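PDB 6WO6: RavA from Legionella pneumophila str. Paris, which is a Legionella effector of undefined biochemical activity, built entirely of helices and loops and probably acting inside the infected host cell. Local coordinates for residues Ile177-Leu182 against Leu206-Ile210; Glu214-Ala218 against Glu246-Val251; Leu48-Cys52 against Ala84-Lys88. The protein carries 2 engineered substitutions. All coordinates share one frame. Numbering follows the deposited sequence.

Contact 1 (Ile177-Leu182 against Leu206-Ile210); sequences IERLLL and LFNVI
This is a buried apolar contact between the C-terminal end of helix 162-181 and a 3-10 turn. The turn, 206-210, lies in the link between helices 197-202 and 214-224. Residues 177-181 are helical, but the last turn widens to a pi-type turn. L182 N donates to I177 O at 3.2 Å, and L182 is the first residue to leave helical angles (phi/psi -89/12). The opposing backbone is 3-10, with I210 N bonded to F207 O at 2.9 Å. The register is I177 against F207 (CA-CA 7.3 Å) and L182 against I210 (7.5 Å). I177 is at the centre of the contact. In its mt rotamer (chi1 -72°, chi2 -171°) it extends CD1 over the face of the F207 ring. This CH-pi contact is 3.4 Å from I177 CD1 to the ring centroid, 17° off the normal. F207 holds chi1 -68° and chi2 -90°. L181 CD2 sits at the ring edge, 4.1 Å from F207 CE1. In this all-helical chain, the aliphatic cluster around one phenylalanine ring ties the end of helix 162-181 to the turn that leads into helix 214-224, and F207 continues it by stacking on F240. I177 CG2 packs on V209 CG1 at 3.7 Å. I210 (chi1 72°, chi2 180°) brings CG2 against both leucines, 4.0 Å from L181 CD2 and 4.1 Å from L182 CD2. I177 CD1 also lies 3.7 Å from L206 O. Helix 188-191 adds F189 beside I177 and L181. About 294 Å² is buried between the segments, both sides summed.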
loop_
_atom_site.group_PDB
_atom_site.type_symbol
_atom_site.label_atom_id
_atom_site.label_comp_id
_atom_site.label_asym_id
_atom_site.label_seq_id
_atom_site.Cartn_x
_atom_site.Cartn_y
_atom_site.Cartn_z
ATOM N N ILE A 177 -0.890 -4.490 -8.834
ATOM C CA ILE A 177 0.305 -5.279 -8.449
ATOM C C ILE A 177 -0.054 -6.756 -8.487
ATOM O O ILE A 177 0.833 -7.553 -8.683
ATOM C CB ILE A 177 0.785 -4.889 -7.049
ATOM C CG1 ILE A 177 1.440 -3.517 -7.046
ATOM C CG2 ILE A 177 1.727 -5.940 -6.521
ATOM C CD1 ILE A 177 2.101 -3.197 -5.758
ATOM N N GLU A 178 -1.321 -7.086 -8.301
ATOM C CA GLU A 178 -1.748 -8.498 -8.242
ATOM C C GLU A 178 -2.113 -8.997 -9.628
ATOM O O GLU A 178 -1.732 -10.107 -9.974
ATOM C CB GLU A 178 -3.052 -8.586 -7.468
ATOM C CG GLU A 178 -2.884 -8.780 -5.983
ATOM C CD GLU A 178 -4.215 -8.940 -5.267
ATOM O OE1 GLU A 178 -5.257 -8.619 -5.875
ATOM O OE2 GLU A 178 -4.205 -9.398 -4.114
ATOM N N ARG A 179 -2.875 -8.210 -10.376
ATOM C CA ARG A 179 -3.293 -8.725 -11.677
ATOM C C ARG A 179 -2.228 -8.550 -12.755
ATOM O O ARG A 179 -2.152 -9.369 -13.679
ATOM C CB ARG A 179 -4.593 -8.047 -12.116
ATOM N N LEU A 180 -1.399 -7.510 -12.666
ATOM C CA LEU A 180 -0.458 -7.187 -13.731
ATOM C C LEU A 180 0.985 -7.513 -13.365
ATOM O O LEU A 180 1.622 -8.319 -14.050
ATOM C CB LEU A 180 -0.591 -5.708 -14.112
ATOM C CG LEU A 180 -1.963 -5.283 -14.639
ATOM C CD1 LEU A 180 -1.896 -3.889 -15.252
ATOM C CD2 LEU A 180 -2.495 -6.303 -15.638
ATOM N N LEU A 181 1.523 -6.908 -12.303
ATOM C CA LEU A 181 2.940 -7.081 -11.993
ATOM C C LEU A 181 3.275 -8.537 -11.696
ATOM O O LEU A 181 4.302 -9.052 -12.154
ATOM C CB LEU A 181 3.339 -6.191 -10.817
ATOM C CG LEU A 181 4.840 -6.123 -10.531
ATOM C CD1 LEU A 181 5.600 -5.721 -11.784
ATOM C CD2 LEU A 181 5.130 -5.153 -9.396
ATOM N N LEU A 182 2.424 -9.219 -10.936
ATOM C CA LEU A 182 2.632 -10.623 -10.607
ATOM C C LEU A 182 2.015 -11.568 -11.631
ATOM O O LEU A 182 1.929 -12.771 -11.367
ATOM C CB LEU A 182 2.069 -10.927 -9.218
ATOM C CG LEU A 182 2.827 -10.322 -8.035
ATOM C CD1 LEU A 182 2.049 -10.508 -6.743
ATOM C CD2 LEU A 182 4.210 -10.946 -7.923
ATOM N N LEU A 206 3.085 -1.483 -0.355
ATOM C CA LEU A 206 2.304 -2.490 -1.063
ATOM C C LEU A 206 3.157 -3.359 -1.978
ATOM O O LEU A 206 2.733 -4.464 -2.335
ATOM C CB LEU A 206 1.196 -1.821 -1.878
ATOM C CG LEU A 206 0.060 -1.197 -1.076
ATOM C CD1 LEU A 206 -1.020 -0.671 -2.008
ATOM C CD2 LEU A 206 -0.507 -2.217 -0.105
ATOM N N PHE A 207 4.340 -2.894 -2.373
ATOM C CA PHE A 207 5.199 -3.727 -3.205
ATOM C C PHE A 207 5.953 -4.778 -2.402
ATOM O O PHE A 207 6.580 -5.661 -3.000
ATOM C CB PHE A 207 6.167 -2.845 -3.998
ATOM C CG PHE A 207 5.484 -1.998 -5.034
ATOM C CD1 PHE A 207 5.291 -2.475 -6.320
ATOM C CD2 PHE A 207 5.006 -0.737 -4.715
ATOM C CE1 PHE A 207 4.644 -1.704 -7.271
ATOM C CE2 PHE A 207 4.362 0.041 -5.663
ATOM C CZ PHE A 207 4.180 -0.442 -6.941
ATOM N N ASN A 208 5.873 -4.733 -1.067
ATOM C CA ASN A 208 6.485 -5.768 -0.239
ATOM C C ASN A 208 5.949 -7.159 -0.557
ATOM O O ASN A 208 6.556 -8.153 -0.147
ATOM C CB ASN A 208 6.261 -5.455 1.243
ATOM C CG ASN A 208 7.066 -4.258 1.716
ATOM O OD1 ASN A 208 7.852 -3.684 0.962
ATOM N ND2 ASN A 208 6.865 -3.871 2.973
ATOM N N VAL A 209 4.830 -7.250 -1.279
ATOM C CA VAL A 209 4.281 -8.551 -1.637
ATOM C C VAL A 209 5.154 -9.248 -2.678
ATOM O O VAL A 209 5.160 -10.482 -2.760
ATOM C CB VAL A 209 2.825 -8.393 -2.122
ATOM C CG1 VAL A 209 2.763 -7.562 -3.396
ATOM C CG2 VAL A 209 2.169 -9.748 -2.328
ATOM N N ILE A 210 5.918 -8.491 -3.476
ATOM C CA ILE A 210 6.735 -9.121 -4.515
ATOM C C ILE A 210 8.066 -9.629 -3.991
ATOM O O ILE A 210 8.874 -10.137 -4.780
ATOM C CB ILE A 210 7.023 -8.176 -5.701
ATOM C CG1 ILE A 210 8.022 -7.089 -5.300
ATOM C CG2 ILE A 210 5.734 -7.577 -6.244
ATOM C CD1 ILE A 210 8.348 -6.116 -6.410
#

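Contact 2 (Glu214-Ala218 against Glu246-Val251); sequences ESSIA and ELAIKV
Two helical starts pack side by side here, the first turns of helices 214-224 and 246-265. Their local axes approach to 8.8 Å and cross at -42°, running in broadly the same direction. The CA register is E214 with L247 (5.2 Å) and A218 with V251 (4.5 Å). The small A218 permits this closeness, as small residues commonly do in all-helical folds. Its CB lies 3.6 Å from K250 O and 3.9 Å from V251 CG2, with V251 at chi1 165°. E214 (chi1 -59°, chi2 92°) bends along the partner helix. Its OE2 comes 3.4 Å from E246 CB, and its CG 3.8 Å from L247 N. L247 is tp (-178°, 66°) and meets I217, which is mt; L247 CD1 is 4.3 Å from I217 CG2. K250 has chi1 -55° and chi2 -114°, then an extended tail. Its NZ forms a salt bridge with E286 and lies 3.3 Å from S215 OG, which hydrogen bonds the same carboxylate. I237 of helix 230-240 covers L247 and V251, so three successive helices share this core.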
loop_
_atom_site.group_PDB
_atom_site.type_symbol
_atom_site.label_atom_id
_atom_site.label_comp_id
_atom_site.label_asym_id
_atom_site.label_seq_id
_atom_site.Cartn_x
_atom_site.Cartn_y
_atom_site.Cartn_z
ATOM N N GLU A 214 11.169 -11.376 -7.240
ATOM C CA GLU A 214 11.703 -10.443 -8.227
ATOM C C GLU A 214 12.390 -11.159 -9.385
ATOM O O GLU A 214 12.456 -10.611 -10.489
ATOM C CB GLU A 214 12.673 -9.467 -7.563
ATOM C CG GLU A 214 12.073 -8.641 -6.434
ATOM C CD GLU A 214 12.245 -9.299 -5.082
ATOM O OE1 GLU A 214 12.227 -10.546 -5.020
ATOM O OE2 GLU A 214 12.413 -8.567 -4.083
ATOM N N SER A 215 12.899 -12.374 -9.164
ATOM C CA SER A 215 13.514 -13.124 -10.256
ATOM C C SER A 215 12.488 -13.466 -11.330
ATOM O O SER A 215 12.719 -13.242 -12.525
ATOM C CB SER A 215 14.172 -14.392 -9.716
ATOM O OG SER A 215 15.232 -14.076 -8.832
ATOM N N SER A 216 11.342 -14.017 -10.918
ATOM C CA SER A 216 10.297 -14.377 -11.872
ATOM C C SER A 216 9.753 -13.149 -12.591
ATOM O O SER A 216 9.552 -13.168 -13.813
ATOM C CB SER A 216 9.174 -15.120 -11.148
ATOM O OG SER A 216 8.007 -15.196 -11.945
ATOM N N ILE A 217 9.498 -12.072 -11.844
ATOM C CA ILE A 217 8.986 -10.848 -12.450
ATOM C C ILE A 217 9.990 -10.295 -13.449
ATOM O O ILE A 217 9.620 -9.849 -14.540
ATOM C CB ILE A 217 8.642 -9.814 -11.360
ATOM C CG1 ILE A 217 7.632 -10.392 -10.371
ATOM C CG2 ILE A 217 8.103 -8.532 -11.981
ATOM C CD1 ILE A 217 7.495 -9.571 -9.110
ATOM N N ALA A 218 11.279 -10.321 -13.098
ATOM C CA ALA A 218 12.300 -9.799 -13.998
ATOM C C ALA A 218 12.406 -10.643 -15.259
ATOM O O ALA A 218 12.582 -10.106 -16.358
ATOM C CB ALA A 218 13.647 -9.732 -13.281
ATOM N N GLU A 246 16.111 -5.305 -4.858
ATOM C CA GLU A 246 16.218 -6.518 -5.660
ATOM C C GLU A 246 15.588 -6.329 -7.034
ATOM O O GLU A 246 16.171 -6.727 -8.050
ATOM C CB GLU A 246 15.568 -7.696 -4.931
ATOM C CG GLU A 246 16.353 -8.222 -3.737
ATOM C CD GLU A 246 17.638 -8.920 -4.139
ATOM O OE1 GLU A 246 18.615 -8.225 -4.495
ATOM O OE2 GLU A 246 17.668 -10.168 -4.101
ATOM N N LEU A 247 14.410 -5.702 -7.086
ATOM C CA LEU A 247 13.676 -5.602 -8.345
ATOM C C LEU A 247 14.488 -4.882 -9.415
ATOM O O LEU A 247 14.571 -5.351 -10.556
ATOM C CB LEU A 247 12.342 -4.893 -8.120
ATOM C CG LEU A 247 11.463 -4.775 -9.366
ATOM C CD1 LEU A 247 10.995 -6.144 -9.822
ATOM C CD2 LEU A 247 10.277 -3.856 -9.114
ATOM N N ALA A 248 15.102 -3.747 -9.070
ATOM C CA ALA A 248 15.841 -2.975 -10.065
ATOM C C ALA A 248 17.052 -3.747 -10.583
ATOM O O ALA A 248 17.263 -3.852 -11.803
ATOM C CB ALA A 248 16.265 -1.633 -9.471
ATOM N N ILE A 249 17.866 -4.283 -9.667
ATOM C CA ILE A 249 19.041 -5.057 -10.056
ATOM C C ILE A 249 18.640 -6.195 -10.985
ATOM O O ILE A 249 19.223 -6.379 -12.063
ATOM C CB ILE A 249 19.772 -5.589 -8.807
ATOM C CG1 ILE A 249 20.197 -4.443 -7.887
ATOM C CG2 ILE A 249 20.985 -6.407 -9.204
ATOM C CD1 ILE A 249 20.833 -4.912 -6.590
ATOM N N LYS A 250 17.623 -6.966 -10.586
ATOM C CA LYS A 250 17.257 -8.151 -11.354
ATOM C C LYS A 250 16.673 -7.780 -12.712
ATOM O O LYS A 250 16.982 -8.429 -13.716
ATOM C CB LYS A 250 16.278 -9.016 -10.561
ATOM C CG LYS A 250 16.787 -9.412 -9.183
ATOM C CD LYS A 250 17.019 -10.897 -9.043
ATOM C CE LYS A 250 17.500 -11.221 -7.639
ATOM N NZ LYS A 250 17.865 -12.653 -7.474
ATOM N N VAL A 251 15.835 -6.740 -12.772
ATOM C CA VAL A 251 15.236 -6.345 -14.044
ATOM C C VAL A 251 16.310 -5.871 -15.017
ATOM O O VAL A 251 16.312 -6.246 -16.200
ATOM C CB VAL A 251 14.158 -5.269 -13.812
ATOM C CG1 VAL A 251 13.780 -4.593 -15.115
ATOM C CG2 VAL A 251 12.930 -5.889 -13.171
#

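Contact 3 (Leu48-Cys52 against Ala84-Lys88); sequences LVLEC and AYQVK
The end of helix 38-51 packs against the middle of helix 77-92, burying 241 Å² summed over both sides. V49 faces Y85, with their CA atoms 6.0 Å apart. Segment 84-88 is regular helix; K88 N bonds A84 O at 3.0 Å. A84 comes first. Its CB touches V49 CG2 at 3.7 Å, and its O lies 3.6 Å from V49 CG1. Next, Y85 N is 3.5 Å from V49 CG2, and Y85 CB 4.2 Å from the same methyl. The Y85 side chain (chi1 166°) packs on L57, A61 and I64 of helix 54-66. One turn on from A84 comes K88, whose ammonium donates to carbonyls at the C-terminal end of helix 38-51. K88 NZ donates to V49 O at 3.3 Å and C52 O at 3.1 Å; L50 O is 2.9 Å from NZ. C52 has left the helix (phi/psi -75/119), which lets its carbonyl join. K88 reaches across with chi1 176°, chi2 144° and both outer torsions trans, and K88 CB lies 3.5 Å from V49 CG1.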
loop_
_atom_site.group_PDB
_atom_site.type_symbol
_atom_site.label_atom_id
_atom_site.label_comp_id
_atom_site.label_asym_id
_atom_site.label_seq_id
_atom_site.Cartn_x
_atom_site.Cartn_y
_atom_site.Cartn_z
ATOM N N LEU A 48 -11.712 18.884 22.432
ATOM C CA LEU A 48 -11.316 18.069 23.573
ATOM C C LEU A 48 -10.897 16.671 23.136
ATOM O O LEU A 48 -9.910 16.121 23.638
ATOM C CB LEU A 48 -12.483 18.021 24.563
ATOM C CG LEU A 48 -12.437 17.308 25.911
ATOM C CD1 LEU A 48 -11.151 17.594 26.627
ATOM C CD2 LEU A 48 -13.616 17.770 26.759
ATOM N N VAL A 49 -11.624 16.088 22.182
ATOM C CA VAL A 49 -11.292 14.742 21.729
ATOM C C VAL A 49 -10.099 14.757 20.773
ATOM O O VAL A 49 -9.290 13.819 20.769
ATOM C CB VAL A 49 -12.539 14.086 21.104
ATOM C CG1 VAL A 49 -12.170 13.176 19.952
ATOM C CG2 VAL A 49 -13.297 13.304 22.160
ATOM N N LEU A 50 -9.952 15.815 19.972
ATOM C CA LEU A 50 -8.806 15.912 19.071
ATOM C C LEU A 50 -7.500 15.960 19.850
ATOM O O LEU A 50 -6.558 15.217 19.549
ATOM C CB LEU A 50 -8.939 17.145 18.178
ATOM C CG LEU A 50 -9.708 16.959 16.872
ATOM C CD1 LEU A 50 -10.153 18.301 16.316
ATOM C CD2 LEU A 50 -8.848 16.224 15.859
ATOM N N GLU A 51 -7.426 16.821 20.868
ATOM C CA GLU A 51 -6.168 16.999 21.585
ATOM C C GLU A 51 -5.773 15.794 22.431
ATOM O O GLU A 51 -4.627 15.737 22.889
ATOM C CB GLU A 51 -6.235 18.239 22.470
ATOM C CG GLU A 51 -6.330 19.537 21.699
ATOM C CD GLU A 51 -6.167 20.741 22.595
ATOM O OE1 GLU A 51 -6.084 21.870 22.067
ATOM O OE2 GLU A 51 -6.116 20.552 23.831
ATOM N N CYS A 52 -6.673 14.842 22.648
ATOM C CA CYS A 52 -6.356 13.676 23.463
ATOM C C CYS A 52 -5.461 12.718 22.685
ATOM O O CYS A 52 -5.872 12.227 21.628
ATOM C CB CYS A 52 -7.631 12.967 23.888
ATOM S SG CYS A 52 -7.358 11.397 24.719
ATOM N N ALA A 84 -18.214 12.206 20.332
ATOM C CA ALA A 84 -16.926 12.585 19.758
ATOM C C ALA A 84 -15.863 11.526 20.037
ATOM O O ALA A 84 -15.073 11.174 19.144
ATOM C CB ALA A 84 -16.491 13.944 20.305
ATOM N N TYR A 85 -15.821 11.018 21.274
ATOM C CA TYR A 85 -14.912 9.919 21.584
ATOM C C TYR A 85 -15.193 8.714 20.699
ATOM O O TYR A 85 -14.263 8.036 20.256
ATOM C CB TYR A 85 -15.014 9.523 23.058
ATOM C CG TYR A 85 -14.350 8.191 23.358
ATOM C CD1 TYR A 85 -12.975 8.103 23.537
ATOM C CD2 TYR A 85 -15.096 7.022 23.448
ATOM C CE1 TYR A 85 -12.362 6.889 23.802
ATOM C CE2 TYR A 85 -14.492 5.804 23.711
ATOM C CZ TYR A 85 -13.125 5.743 23.887
ATOM O OH TYR A 85 -12.520 4.534 24.152
ATOM N N GLN A 86 -16.473 8.423 20.447
ATOM C CA GLN A 86 -16.825 7.304 19.579
ATOM C C GLN A 86 -16.256 7.499 18.181
ATOM O O GLN A 86 -15.663 6.578 17.603
ATOM C CB GLN A 86 -18.345 7.145 19.523
ATOM C CG GLN A 86 -18.954 6.526 20.768
ATOM C CD GLN A 86 -18.659 5.045 20.878
ATOM O OE1 GLN A 86 -19.325 4.221 20.252
ATOM N NE2 GLN A 86 -17.654 4.700 21.673
ATOM N N VAL A 87 -16.431 8.699 17.623
ATOM C CA VAL A 87 -15.900 8.991 16.292
ATOM C C VAL A 87 -14.395 8.745 16.251
ATOM O O VAL A 87 -13.888 8.002 15.394
ATOM C CB VAL A 87 -16.243 10.434 15.879
ATOM C CG1 VAL A 87 -15.522 10.801 14.588
ATOM C CG2 VAL A 87 -17.746 10.595 15.719
ATOM N N LYS A 88 -13.658 9.357 17.182
ATOM C CA LYS A 88 -12.203 9.238 17.135
ATOM C C LYS A 88 -11.746 7.805 17.393
ATOM O O LYS A 88 -10.808 7.324 16.745
ATOM C CB LYS A 88 -11.549 10.195 18.130
ATOM C CG LYS A 88 -10.032 10.045 18.192
ATOM C CD LYS A 88 -9.325 11.374 18.399
ATOM C CE LYS A 88 -7.823 11.173 18.569
ATOM N NZ LYS A 88 -7.104 12.461 18.778
#

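The apolar side of contact 2 runs on into contact 1, with centres 12 Å apart. I217 joins them. Its CD1 is 3.7 Å from I210 CB and 3.8 Å from L182 CD2, and its CG2 is 3.8 Å from L181 CD1. I210 CD1 also meets L247 CD2 at 4.0 Å. Contact 3 is separate. Its centre is 37 Å from that of contact 1 and 46 Å from that of contact 2, and it lies on the opposite side of the chain's centre from contact 2. The nearest atoms of contacts 1 and 3 are about 22 Å apart. These separations fit an elongated body. Along the chain the order is 3, 1, 2.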